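Local coordinates for protein minor fimbrium subunit Mfa5 (Porphyromonas gingivalis ATCC 33277, PDB 6TO1) that serves as an accessory subunit of the minor fimbriae, the surface pili that mediate biofilm formation and adhesion to host cells and other oral bacteria, at residues V122-D127 with A225-I230; G169-L174 with S185-D190. One frame throughout, in Å; residues are numbered along the deposited sequence.

Interaction 1. Residues V122-D127 with A225-I230; sequences VTVPVD and AVDKHI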
loop_
_atom_site.group_PDB
_atom_site.type_symbol
_atom_site.label_atom_id
_atom_site.label_comp_id
_atom_site.label_asym_id
_atom_site.label_seq_id
_atom_site.Cartn_x
_atom_site.Cartn_y
_atom_site.Cartn_z
ATOM N N VAL A 122 2.361 -4.026 1.637
ATOM C CA VAL A 122 1.743 -5.346 1.773
ATOM C C VAL A 122 2.461 -6.311 0.852
ATOM O O VAL A 122 2.518 -6.094 -0.365
ATOM C CB VAL A 122 0.240 -5.349 1.425
ATOM C CG1 VAL A 122 -0.261 -6.782 1.165
ATOM C CG2 VAL A 122 -0.530 -4.652 2.515
ATOM N N THR A 123 2.960 -7.394 1.416
ATOM C CA THR A 123 3.405 -8.552 0.643
ATOM C C THR A 123 2.251 -9.552 0.582
ATOM O O THR A 123 1.673 -9.910 1.612
ATOM C CB THR A 123 4.648 -9.168 1.289
ATOM O OG1 THR A 123 5.714 -8.200 1.274
ATOM C CG2 THR A 123 5.093 -10.391 0.543
ATOM N N VAL A 124 1.877 -9.949 -0.620
ATOM C CA VAL A 124 0.725 -10.832 -0.801
ATOM C C VAL A 124 1.146 -12.247 -0.406
ATOM O O VAL A 124 2.102 -12.757 -0.987
ATOM C CB VAL A 124 0.224 -10.770 -2.249
ATOM C CG1 VAL A 124 -0.908 -11.777 -2.471
ATOM C CG2 VAL A 124 -0.233 -9.357 -2.608
ATOM N N PRO A 125 0.493 -12.908 0.552
ATOM C CA PRO A 125 0.929 -14.271 0.920
ATOM C C PRO A 125 0.852 -15.244 -0.250
ATOM O O PRO A 125 -0.098 -15.244 -1.041
ATOM C CB PRO A 125 -0.029 -14.673 2.050
ATOM C CG PRO A 125 -0.404 -13.324 2.681
ATOM C CD PRO A 125 -0.544 -12.404 1.479
ATOM N N VAL A 126 1.884 -16.062 -0.366
ATOM C CA VAL A 126 2.009 -16.983 -1.489
ATOM C C VAL A 126 2.592 -18.276 -0.950
ATOM O O VAL A 126 3.572 -18.259 -0.195
ATOM C CB VAL A 126 2.883 -16.407 -2.617
ATOM C CG1 VAL A 126 4.200 -15.829 -2.052
ATOM C CG2 VAL A 126 3.164 -17.454 -3.701
ATOM N N ASP A 127 1.962 -19.391 -1.294
ATOM C CA ASP A 127 2.446 -20.710 -0.933
ATOM C C ASP A 127 2.832 -21.441 -2.211
ATOM O O ASP A 127 2.140 -21.330 -3.227
ATOM C CB ASP A 127 1.387 -21.520 -0.170
ATOM C CG ASP A 127 1.316 -21.156 1.302
ATOM O OD1 ASP A 127 2.315 -20.649 1.855
ATOM O OD2 ASP A 127 0.242 -21.391 1.907
ATOM N N ALA A 225 -3.167 -18.983 1.523
ATOM C CA ALA A 225 -2.492 -17.919 0.791
ATOM C C ALA A 225 -3.380 -17.347 -0.317
ATOM O O ALA A 225 -4.340 -17.960 -0.778
ATOM C CB ALA A 225 -1.179 -18.435 0.184
ATOM N N VAL A 226 -3.057 -16.125 -0.726
ATOM C CA VAL A 226 -3.711 -15.534 -1.885
ATOM C C VAL A 226 -3.227 -16.203 -3.162
ATOM O O VAL A 226 -4.019 -16.559 -4.040
ATOM C CB VAL A 226 -3.461 -14.012 -1.924
ATOM C CG1 VAL A 226 -3.971 -13.439 -3.213
ATOM C CG2 VAL A 226 -4.116 -13.361 -0.700
ATOM N N ASP A 227 -1.918 -16.339 -3.306
ATOM C CA ASP A 227 -1.334 -16.965 -4.482
ATOM C C ASP A 227 -0.868 -18.363 -4.117
ATOM O O ASP A 227 -0.240 -18.555 -3.071
ATOM C CB ASP A 227 -0.128 -16.207 -5.004
ATOM C CG ASP A 227 -0.480 -14.849 -5.554
ATOM O OD1 ASP A 227 -1.652 -14.633 -5.895
ATOM O OD2 ASP A 227 0.440 -14.023 -5.648
ATOM N N LYS A 228 -1.102 -19.315 -5.015
ATOM C CA LYS A 228 -0.776 -20.717 -4.770
ATOM C C LYS A 228 -0.158 -21.280 -6.035
ATOM O O LYS A 228 -0.804 -21.285 -7.099
ATOM C CB LYS A 228 -2.028 -21.505 -4.360
ATOM C CG LYS A 228 -2.646 -21.074 -3.050
ATOM C CD LYS A 228 -3.966 -21.782 -2.768
ATOM C CE LYS A 228 -4.711 -21.134 -1.600
ATOM N NZ LYS A 228 -6.109 -21.637 -1.498
ATOM N N HIS A 229 1.097 -21.725 -5.930
ATOM C CA HIS A 229 1.865 -22.215 -7.064
ATOM C C HIS A 229 2.339 -23.646 -6.843
ATOM O O HIS A 229 2.768 -24.004 -5.746
ATOM C CB HIS A 229 3.127 -21.369 -7.319
ATOM C CG HIS A 229 2.864 -19.924 -7.580
ATOM N ND1 HIS A 229 2.827 -19.393 -8.853
ATOM C CD2 HIS A 229 2.636 -18.893 -6.736
ATOM C CE1 HIS A 229 2.616 -18.090 -8.781
ATOM N NE2 HIS A 229 2.480 -17.765 -7.505
ATOM N N ILE A 230 2.273 -24.451 -7.898
ATOM C CA ILE A 230 2.938 -25.749 -7.963
ATOM C C ILE A 230 3.995 -25.665 -9.047
ATOM O O ILE A 230 3.698 -25.246 -10.171
ATOM C CB ILE A 230 1.951 -26.892 -8.249
ATOM C CG1 ILE A 230 0.947 -26.975 -7.107
ATOM C CG2 ILE A 230 2.692 -28.200 -8.504
ATOM C CD1 ILE A 230 -0.237 -27.931 -7.391
HETATM O O HOH W 1 2.428 -13.002 -3.895
#
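Ala225 sets its methyl against the backbone from Pro125 to Asp127: CB lies 3.6 Å from Pro125 O and is also met by the carboxylate side of Asp127, whose OD2 goes on to Ser223 and Arg171. Val226 then brings its CB against Val124 CG1 at 3.4 Å, a tight carbon pair, the two side chains crossing at about a right angle. CG1 gets there because it stands anti to the backbone N of Val124 (chi1 175°). Val226 N makes a weak bond to Pro125 O, which Asp227 N grips almost dead straight at 3.1 Å. From here on the two chains run parallel, as neighbouring central strands of the von Willebrand factor A sheet, 126-133 and 227-234. Asp227 O accepts Asp127 N at 3.0 Å, and a water bridges Asp227 OD2 to Val124 O. Lys228 pairs with Asp127 in register, and its CA-H points at Asp127 O. Asp127 O also takes His229 N at 2.9 Å, nearly along the C=O axis. The His229 imidazole offers its edge to Val126, with His229 CD2 3.4 Å from Val126 CG2, while ND1 hydrogen-bonds His359 on strand 357-362.

Interaction 2. Residues G169-L174 with S185-D190; sequences GVRIAL and SDFTKD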
loop_
_atom_site.group_PDB
_atom_site.type_symbol
_atom_site.label_atom_id
_atom_site.label_comp_id
_atom_site.label_asym_id
_atom_site.label_seq_id
_atom_site.Cartn_x
_atom_site.Cartn_y
_atom_site.Cartn_z
ATOM N N GLY A 169 5.754 -13.551 3.848
ATOM C CA GLY A 169 4.711 -13.906 2.918
ATOM C C GLY A 169 4.856 -15.227 2.194
ATOM O O GLY A 169 3.848 -15.739 1.697
ATOM N N VAL A 170 6.057 -15.793 2.115
ATOM C CA VAL A 170 6.345 -16.926 1.236
ATOM C C VAL A 170 6.548 -18.169 2.090
ATOM O O VAL A 170 7.273 -18.112 3.079
ATOM C CB VAL A 170 7.603 -16.673 0.385
ATOM C CG1 VAL A 170 7.912 -17.915 -0.507
ATOM C CG2 VAL A 170 7.459 -15.421 -0.441
ATOM N N ARG A 171 5.921 -19.300 1.701
ATOM C CA ARG A 171 6.290 -20.607 2.228
ATOM C C ARG A 171 6.479 -21.599 1.077
ATOM O O ARG A 171 5.856 -21.469 0.018
ATOM C CB ARG A 171 5.243 -21.188 3.204
ATOM C CG ARG A 171 4.974 -20.338 4.441
ATOM C CD ARG A 171 3.978 -21.014 5.377
ATOM N NE ARG A 171 2.743 -21.393 4.692
ATOM C CZ ARG A 171 1.834 -22.210 5.217
ATOM N NH1 ARG A 171 2.017 -22.709 6.429
ATOM N NH2 ARG A 171 0.754 -22.539 4.537
ATOM N N ILE A 172 7.323 -22.600 1.297
ATOM C CA ILE A 172 7.612 -23.617 0.291
ATOM C C ILE A 172 7.452 -24.989 0.925
ATOM O O ILE A 172 7.984 -25.239 2.008
ATOM C CB ILE A 172 9.027 -23.472 -0.297
ATOM C CG1 ILE A 172 9.240 -22.131 -0.989
ATOM C CG2 ILE A 172 9.268 -24.566 -1.353
ATOM C CD1 ILE A 172 10.681 -21.911 -1.459
ATOM N N ALA A 173 6.726 -25.874 0.250
ATOM C CA ALA A 173 6.651 -27.291 0.561
ATOM C C ALA A 173 7.334 -28.077 -0.560
ATOM O O ALA A 173 7.565 -27.562 -1.666
ATOM C CB ALA A 173 5.202 -27.750 0.722
ATOM N N LEU A 174 7.686 -29.325 -0.251
ATOM C CA LEU A 174 8.531 -30.095 -1.147
ATOM C C LEU A 174 8.063 -31.534 -1.264
ATOM O O LEU A 174 7.895 -32.231 -0.257
ATOM C CB LEU A 174 9.991 -30.047 -0.670
ATOM C CG LEU A 174 10.994 -30.776 -1.557
ATOM C CD1 LEU A 174 11.095 -30.126 -2.944
ATOM C CD2 LEU A 174 12.364 -30.834 -0.846
ATOM N N SER A 185 8.819 -32.133 2.648
ATOM C CA SER A 185 8.578 -31.071 3.625
ATOM C C SER A 185 7.172 -30.500 3.485
ATOM O O SER A 185 6.703 -30.283 2.372
ATOM C CB SER A 185 9.617 -29.951 3.462
ATOM O OG SER A 185 9.483 -28.967 4.478
ATOM N N ASP A 186 6.487 -30.290 4.613
ATOM C CA ASP A 186 5.305 -29.429 4.605
ATOM C C ASP A 186 5.758 -27.981 4.403
ATOM O O ASP A 186 6.948 -27.679 4.347
ATOM C CB ASP A 186 4.502 -29.561 5.904
ATOM C CG ASP A 186 2.994 -29.198 5.744
ATOM O OD1 ASP A 186 2.552 -28.591 4.735
ATOM O OD2 ASP A 186 2.224 -29.521 6.672
ATOM N N PHE A 187 4.797 -27.069 4.338
ATOM C CA PHE A 187 5.113 -25.662 4.122
ATOM C C PHE A 187 6.103 -25.147 5.169
ATOM O O PHE A 187 5.912 -25.343 6.374
ATOM C CB PHE A 187 3.832 -24.858 4.163
ATOM C CG PHE A 187 2.971 -25.020 2.947
ATOM C CD1 PHE A 187 3.444 -24.705 1.696
ATOM C CD2 PHE A 187 1.663 -25.478 3.079
ATOM C CE1 PHE A 187 2.634 -24.832 0.575
ATOM C CE2 PHE A 187 0.849 -25.606 1.971
ATOM C CZ PHE A 187 1.329 -25.280 0.726
ATOM N N THR A 188 7.159 -24.484 4.706
ATOM C CA THR A 188 8.179 -23.989 5.624
ATOM C C THR A 188 8.920 -22.820 4.999
ATOM O O THR A 188 8.833 -22.574 3.793
ATOM C CB THR A 188 9.149 -25.116 6.027
ATOM O OG1 THR A 188 10.094 -24.655 6.991
ATOM C CG2 THR A 188 9.942 -25.633 4.847
ATOM N N LYS A 189 9.621 -22.071 5.851
ATOM C CA LYS A 189 10.564 -21.047 5.404
ATOM C C LYS A 189 12.013 -21.456 5.685
ATOM O O LYS A 189 12.939 -20.669 5.437
ATOM C CB LYS A 189 10.270 -19.695 6.057
ATOM C CG LYS A 189 8.913 -19.095 5.764
ATOM C CD LYS A 189 8.613 -17.897 6.677
ATOM C CE LYS A 189 7.160 -17.503 6.660
ATOM N NZ LYS A 189 6.757 -16.753 5.435
ATOM N N ASP A 190 12.228 -22.691 6.130
ATOM C CA ASP A 190 13.544 -23.201 6.511
ATOM C C ASP A 190 14.323 -23.640 5.275
ATOM O O ASP A 190 14.300 -24.810 4.876
ATOM C CB ASP A 190 13.367 -24.337 7.516
ATOM C CG ASP A 190 14.681 -24.835 8.102
ATOM O OD1 ASP A 190 15.749 -24.542 7.538
ATOM O OD2 ASP A 190 14.627 -25.568 9.108
HETATM O O HOH W 2 5.319 -14.010 6.601
#
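Chi1 of Arg171 (-60°) puts CG beside the backbone N, anti to the carbonyl carbon; the chain then bends at chi3, and the guanidinium lies against Phe187, whose own CG is likewise anti to the carbonyl carbon (chi1 -74°). Phe187 CB sits over the centre of the Arg171 guanidinium, 3.4 Å above its plane, and the two flat groups are only 20° from parallel. Arg171 NH2 reaches Phe187 CD2 at 3.4 Å, yet its charge is answered by a salt bridge to Asp127. On another part of the ring, Phe187 CD1 rests on Ala173 CB at 3.6 Å. The backbones form the antiparallel hairpin of strands 170-177 and 181-186, the latter an outermost strand of the von Willebrand factor A sheet. Leu174 and Ser185 make a hydrogen-bonded pair, N to O both ways, and so do Ile172 and Thr188; between them the register slips by one, a beta bulge, as the chain turns a corner at Phe187. There Thr188 N comes to Ile172 O from above the carbonyl plane, at 2.9 Å. Thr188 OG1 accepts Asp190 N, closing an ST turn just ahead of helix 191-199. Lys189 reaches toward the start of the first strand, bent at chi4, and its NZ bonds Val170 O at 2.8 Å, again from above the carbonyl plane, with Thr167 O as a second acceptor. A water held by Gly169 N also accepts weakly from this ammonium.

From the N terminus, the chain comes through 122-127 into strand 126-133 of the von Willebrand factor A sheet, lays strand 170-177 beside it, makes the hairpin of interaction 2, then at 225-230 comes up on the other edge of 126-133. Interaction 2 closes a short loop of ten residues, mostly strand, within the long excursion of 97 residues, rich in helix, that interaction 1 closes. With the pairing of 126-133 and 170-177 between them, the two contacts make up four consecutive strands of one sheet. Their centres are 11 Å apart and they touch directly: Val126 N probably hydrogen-bonds Gly169 O, and Asp127 CB packs on Phe187 CE1.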